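Long-range contact in PvdO (Pseudomonas aeruginosa, PDB 5HHA), which takes part in chromophore maturation in the periplasm, binds calcium and belongs to a family generally assigned formylglycine-generating oxidase activity: residues Lys115-Val127 with Asp192-Pro204. Numbering follows the deposited sequence. Where two conformers were deposited one is given.
Sequences KPRYQQGPRQPAV and DGYNFTSPVGSFP. With CA (calcium ion), chain C.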
loop_
_atom_site.group_PDB
_atom_site.type_symbol
_atom_site.label_atom_id
_atom_site.label_comp_id
_atom_site.label_asym_id
_atom_site.label_seq_id
_atom_site.Cartn_x
_atom_site.Cartn_y
_atom_site.Cartn_z
ATOM N N LYS A 115 3.655 16.573 -6.855
ATOM C CA LYS A 115 3.748 16.075 -8.218
ATOM C C LYS A 115 5.110 15.483 -8.512
ATOM O O LYS A 115 6.124 16.111 -8.245
ATOM C CB LYS A 115 3.495 17.199 -9.231
ATOM C CG LYS A 115 2.079 17.747 -9.236
ATOM C CD LYS A 115 1.024 16.699 -9.586
ATOM C CE LYS A 115 1.043 16.310 -11.057
ATOM N NZ LYS A 115 -0.199 15.545 -11.426
ATOM N N PRO A 116 5.119 14.278 -9.095
ATOM C CA PRO A 116 6.376 13.684 -9.546
ATOM C C PRO A 116 6.818 14.310 -10.870
ATOM O O PRO A 116 6.074 15.113 -11.447
ATOM C CB PRO A 116 5.986 12.223 -9.737
ATOM C CG PRO A 116 4.591 12.305 -10.241
ATOM C CD PRO A 116 3.958 13.472 -9.514
ATOM N N ARG A 117 7.967 13.911 -11.388
ATOM C CA ARG A 117 8.472 14.467 -12.649
ATOM C C ARG A 117 7.871 13.752 -13.853
ATOM O O ARG A 117 7.807 14.321 -14.944
ATOM C CB ARG A 117 9.983 14.348 -12.736
ATOM C CG ARG A 117 10.749 15.188 -11.717
ATOM C CD ARG A 117 10.315 16.639 -11.729
ATOM N NE ARG A 117 9.165 16.854 -10.859
ATOM C CZ ARG A 117 8.260 17.817 -11.009
ATOM N NH1 ARG A 117 8.354 18.690 -11.995
ATOM N NH2 ARG A 117 7.252 17.914 -10.163
ATOM N N TYR A 118 7.454 12.503 -13.691
ATOM C CA TYR A 118 6.873 11.736 -14.774
ATOM C C TYR A 118 5.425 12.109 -14.991
ATOM O O TYR A 118 4.757 12.665 -14.131
ATOM C CB TYR A 118 7.047 10.224 -14.539
ATOM C CG TYR A 118 6.474 9.702 -13.220
ATOM C CD1 TYR A 118 5.115 9.613 -13.019
ATOM C CD2 TYR A 118 7.311 9.262 -12.209
ATOM C CE1 TYR A 118 4.586 9.134 -11.835
ATOM C CE2 TYR A 118 6.781 8.753 -11.011
ATOM C CZ TYR A 118 5.429 8.698 -10.840
ATOM O OH TYR A 118 4.862 8.245 -9.650
ATOM N N GLN A 119 4.928 11.799 -16.185
ATOM C CA GLN A 119 3.542 12.074 -16.488
ATOM C C GLN A 119 2.631 11.296 -15.542
ATOM O O GLN A 119 2.778 10.086 -15.376
ATOM C CB GLN A 119 3.245 11.703 -17.944
ATOM C CG GLN A 119 3.971 12.610 -18.942
ATOM C CD GLN A 119 3.834 12.187 -20.385
ATOM O OE1 GLN A 119 4.799 12.262 -21.165
ATOM N NE2 GLN A 119 2.675 11.804 -20.755
ATOM N N GLN A 120 1.658 11.991 -14.980
ATOM C CA GLN A 120 0.806 11.442 -13.927
ATOM C C GLN A 120 -0.624 11.919 -14.112
ATOM O O GLN A 120 -0.990 13.043 -13.710
ATOM C CB GLN A 120 1.299 11.869 -12.537
ATOM C CG GLN A 120 0.490 11.272 -11.386
ATOM C CD GLN A 120 0.661 12.058 -10.101
ATOM O OE1 GLN A 120 0.687 13.298 -10.117
ATOM N NE2 GLN A 120 0.761 11.354 -8.974
ATOM N N GLY A 121 -1.446 11.075 -14.705
ATOM C CA GLY A 121 -2.855 11.364 -14.839
ATOM C C GLY A 121 -3.613 11.132 -13.539
ATOM O O GLY A 121 -3.060 10.638 -12.546
ATOM N N PRO A 122 -4.895 11.463 -13.510
ATOM C CA PRO A 122 -5.646 11.487 -12.258
ATOM C C PRO A 122 -5.946 10.113 -11.666
ATOM O O PRO A 122 -6.256 10.066 -10.484
ATOM C CB PRO A 122 -6.932 12.202 -12.647
ATOM C CG PRO A 122 -7.061 11.895 -14.124
ATOM C CD PRO A 122 -5.685 12.010 -14.630
ATOM N N ARG A 123 -5.815 9.042 -12.444
ATOM C CA ARG A 123 -6.002 7.708 -11.896
ATOM C C ARG A 123 -4.691 7.003 -11.595
ATOM O O ARG A 123 -4.722 5.891 -11.088
ATOM C CB ARG A 123 -6.832 6.841 -12.833
ATOM C CG ARG A 123 -8.175 7.468 -13.156
ATOM C CD ARG A 123 -9.291 6.689 -12.631
ATOM N NE ARG A 123 -9.543 7.116 -11.276
ATOM C CZ ARG A 123 -9.855 6.308 -10.277
ATOM N NH1 ARG A 123 -9.961 4.993 -10.472
ATOM N NH2 ARG A 123 -10.072 6.842 -9.082
ATOM N N GLN A 124 -3.554 7.623 -11.860
ATOM C CA GLN A 124 -2.312 7.045 -11.355
ATOM C C GLN A 124 -2.266 7.292 -9.844
ATOM O O GLN A 124 -2.940 8.164 -9.313
ATOM C CB GLN A 124 -1.109 7.665 -12.045
ATOM C CG GLN A 124 -0.729 6.956 -13.350
ATOM C CD GLN A 124 0.182 7.804 -14.210
ATOM O OE1 GLN A 124 1.394 7.833 -14.038
ATOM N NE2 GLN A 124 -0.403 8.513 -15.164
ATOM N N PRO A 125 -1.456 6.506 -9.107
ATOM C CA PRO A 125 -1.411 6.693 -7.652
ATOM C C PRO A 125 -0.885 8.061 -7.244
ATOM O O PRO A 125 0.067 8.594 -7.828
ATOM C CB PRO A 125 -0.436 5.604 -7.173
ATOM C CG PRO A 125 -0.416 4.602 -8.260
ATOM C CD PRO A 125 -0.656 5.356 -9.547
ATOM N N ALA A 126 -1.476 8.607 -6.190
ATOM C CA ALA A 126 -0.886 9.742 -5.492
ATOM C C ALA A 126 0.485 9.343 -4.961
ATOM O O ALA A 126 0.676 8.233 -4.420
ATOM C CB ALA A 126 -1.765 10.160 -4.342
ATOM N N VAL A 127 1.448 10.235 -5.086
ATOM C CA VAL A 127 2.790 10.031 -4.567
ATOM C C VAL A 127 3.286 11.373 -3.997
ATOM O O VAL A 127 2.521 12.350 -3.926
ATOM C CB VAL A 127 3.734 9.511 -5.676
ATOM C CG1 VAL A 127 3.336 8.101 -6.106
ATOM C CG2 VAL A 127 3.783 10.469 -6.886
ATOM N N ASP A 192 5.353 -4.772 -18.680
ATOM C CA ASP A 192 3.986 -4.665 -18.175
ATOM C C ASP A 192 3.168 -3.515 -18.779
ATOM O O ASP A 192 2.018 -3.355 -18.382
ATOM C CB ASP A 192 4.006 -4.525 -16.655
ATOM C CG ASP A 192 4.897 -3.410 -16.204
ATOM O OD1 ASP A 192 4.865 -2.313 -16.820
ATOM O OD2 ASP A 192 5.684 -3.612 -15.251
ATOM N N GLY A 193 3.761 -2.783 -19.721
ATOM C CA GLY A 193 3.092 -1.679 -20.369
ATOM C C GLY A 193 3.455 -0.290 -19.894
ATOM O O GLY A 193 3.047 0.697 -20.552
ATOM N N TYR A 194 4.187 -0.156 -18.783
ATOM C CA TYR A 194 4.369 1.163 -18.151
ATOM C C TYR A 194 5.794 1.352 -17.685
ATOM O O TYR A 194 6.338 0.487 -16.992
ATOM C CB TYR A 194 3.405 1.317 -16.959
ATOM C CG TYR A 194 1.983 0.968 -17.305
ATOM C CD1 TYR A 194 1.529 -0.324 -17.219
ATOM C CD2 TYR A 194 1.093 1.938 -17.782
ATOM C CE1 TYR A 194 0.267 -0.654 -17.562
ATOM C CE2 TYR A 194 -0.183 1.608 -18.125
ATOM C CZ TYR A 194 -0.599 0.313 -18.027
ATOM O OH TYR A 194 -1.899 0.010 -18.412
ATOM N N ASN A 195 6.409 2.474 -18.003
ATOM C CA ASN A 195 7.712 2.801 -17.458
ATOM C C ASN A 195 7.627 3.328 -16.043
ATOM O O ASN A 195 8.465 2.986 -15.226
ATOM C CB ASN A 195 8.430 3.855 -18.295
ATOM C CG ASN A 195 8.641 3.429 -19.730
ATOM O OD1 ASN A 195 8.391 4.220 -20.690
ATOM N ND2 ASN A 195 9.111 2.216 -19.915
ATOM N N PHE A 196 6.670 4.208 -15.789
ATOM C CA PHE A 196 6.424 4.739 -14.460
ATOM C C PHE A 196 5.158 4.093 -13.911
ATOM O O PHE A 196 4.916 2.924 -14.178
ATOM C CB PHE A 196 6.383 6.270 -14.507
ATOM C CG PHE A 196 7.612 6.852 -15.129
ATOM C CD1 PHE A 196 8.768 6.980 -14.404
ATOM C CD2 PHE A 196 7.621 7.196 -16.470
ATOM C CE1 PHE A 196 9.918 7.496 -14.984
ATOM C CE2 PHE A 196 8.771 7.719 -17.068
ATOM C CZ PHE A 196 9.905 7.861 -16.327
ATOM N N THR A 197 4.365 4.801 -13.105
ATOM C CA THR A 197 3.152 4.185 -12.551
ATOM C C THR A 197 2.088 3.995 -13.635
ATOM O O THR A 197 2.139 4.635 -14.712
ATOM C CB THR A 197 2.588 4.991 -11.388
ATOM O OG1 THR A 197 2.356 6.328 -11.850
ATOM C CG2 THR A 197 3.547 5.015 -10.212
ATOM N N SER A 198 1.130 3.137 -13.345
ATOM C CA SER A 198 0.002 2.835 -14.191
ATOM C C SER A 198 -1.263 3.313 -13.498
ATOM O O SER A 198 -1.327 3.435 -12.283
ATOM C CB SER A 198 -0.076 1.313 -14.403
ATOM O OG SER A 198 0.127 0.604 -13.164
ATOM N N PRO A 199 -2.321 3.588 -14.275
ATOM C CA PRO A 199 -3.589 3.900 -13.624
ATOM C C PRO A 199 -3.942 2.785 -12.672
ATOM O O PRO A 199 -3.702 1.616 -12.954
ATOM C CB PRO A 199 -4.591 3.979 -14.792
ATOM C CG PRO A 199 -3.749 4.214 -15.996
ATOM C CD PRO A 199 -2.410 3.575 -15.740
ATOM N N VAL A 200 -4.551 3.118 -11.551
ATOM C CA VAL A 200 -4.896 2.087 -10.586
ATOM C C VAL A 200 -5.846 1.084 -11.239
ATOM O O VAL A 200 -6.729 1.463 -12.033
ATOM C CB VAL A 200 -5.478 2.686 -9.294
ATOM C CG1 VAL A 200 -4.453 3.627 -8.650
ATOM C CG2 VAL A 200 -6.822 3.404 -9.553
ATOM N N GLY A 201 -5.653 -0.200 -10.942
ATOM C CA GLY A 201 -6.527 -1.231 -11.470
ATOM C C GLY A 201 -6.230 -1.651 -12.901
ATOM O O GLY A 201 -7.143 -2.121 -13.598
ATOM N N SER A 202 -4.999 -1.498 -13.379
ATOM C CA SER A 202 -4.636 -1.869 -14.742
ATOM C C SER A 202 -4.331 -3.363 -14.872
ATOM O O SER A 202 -4.049 -3.834 -15.992
ATOM C CB SER A 202 -3.450 -1.055 -15.237
ATOM O OG SER A 202 -3.808 0.315 -15.357
ATOM N N PHE A 203 -4.399 -4.094 -13.763
ATOM C CA PHE A 203 -4.127 -5.537 -13.743
ATOM C C PHE A 203 -5.244 -6.183 -12.923
ATOM O O PHE A 203 -5.997 -5.488 -12.235
ATOM C CB PHE A 203 -2.746 -5.819 -13.109
ATOM C CG PHE A 203 -1.636 -5.051 -13.758
ATOM C CD1 PHE A 203 -1.286 -3.792 -13.322
ATOM C CD2 PHE A 203 -0.979 -5.554 -14.871
ATOM C CE1 PHE A 203 -0.297 -3.056 -13.988
ATOM C CE2 PHE A 203 -0.003 -4.842 -15.504
ATOM C CZ PHE A 203 0.337 -3.586 -15.077
ATOM N N PRO A 204 -5.362 -7.513 -12.946
ATOM C CA PRO A 204 -6.482 -8.139 -12.246
ATOM C C PRO A 204 -6.395 -7.999 -10.746
ATOM O O PRO A 204 -5.282 -7.843 -10.193
ATOM C CB PRO A 204 -6.356 -9.620 -12.633
ATOM C CG PRO A 204 -5.668 -9.592 -13.972
ATOM C CD PRO A 204 -4.681 -8.461 -13.848
HETATM CA CA CA C . 6.604 -1.293 -15.469
HETATM O O HOH W 1 1.942 8.119 -9.771
HETATM O O HOH W 2 -7.954 3.815 -13.017
HETATM O O HOH W 3 7.778 0.481 -14.424
#
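Two irregular loops of the FGE-sulfatase (sulfatase-modifying-factor) domain meet where Y118 and F196 lap each other, just past the calcium-binding turn that begins segment 192-204. Their ring planes are nearly parallel, 18° apart, but slid so far that the rings barely overlap and the β-carbons take the faces: Y118 CB lies over the centre of the F196 ring, 3.5 Å from its centroid, and F196 CB nearer the rim of the Y118 ring, 3.9 Å from its centroid. These are reciprocal CH-pi contacts, and P116 CB lies over the opposite face of the tyrosine, toward its rim. With CG placed between its own N and C (chi1 56°), Y118 runs past F196 to T197, where OH approaches T197 CG2 at 3.5 Å. A hydroxyl suits this buried end: it is hydrogen-bonded to the carbonyl of D276, and a water within hydrogen-bonding distance of Y118 OH, T197 OG1 and P125 O joins the two loops. In this domain, as in formylglycine-generating enzymes, little of the chain is helix or strand, and long loops pack on one another. Here the calcium, held by both carboxylate oxygens of D192 and by Y194 O, with N186, T187 and G189 contributing from just before them in the chain, probably helps to fix the chain leading to F196. Further along, the backbone takes over: V200 N donates to R123 O over 2.8 Å, nearly straight at 165°. P125 meets T197 with CD, 3.7 Å from T197 CB, and V200 with CG, 4.2 Å from V200 CG1. Branched V200 also offers CG2 to R123 NH1 at 3.6 Å, the arginine chain bending to lie across it.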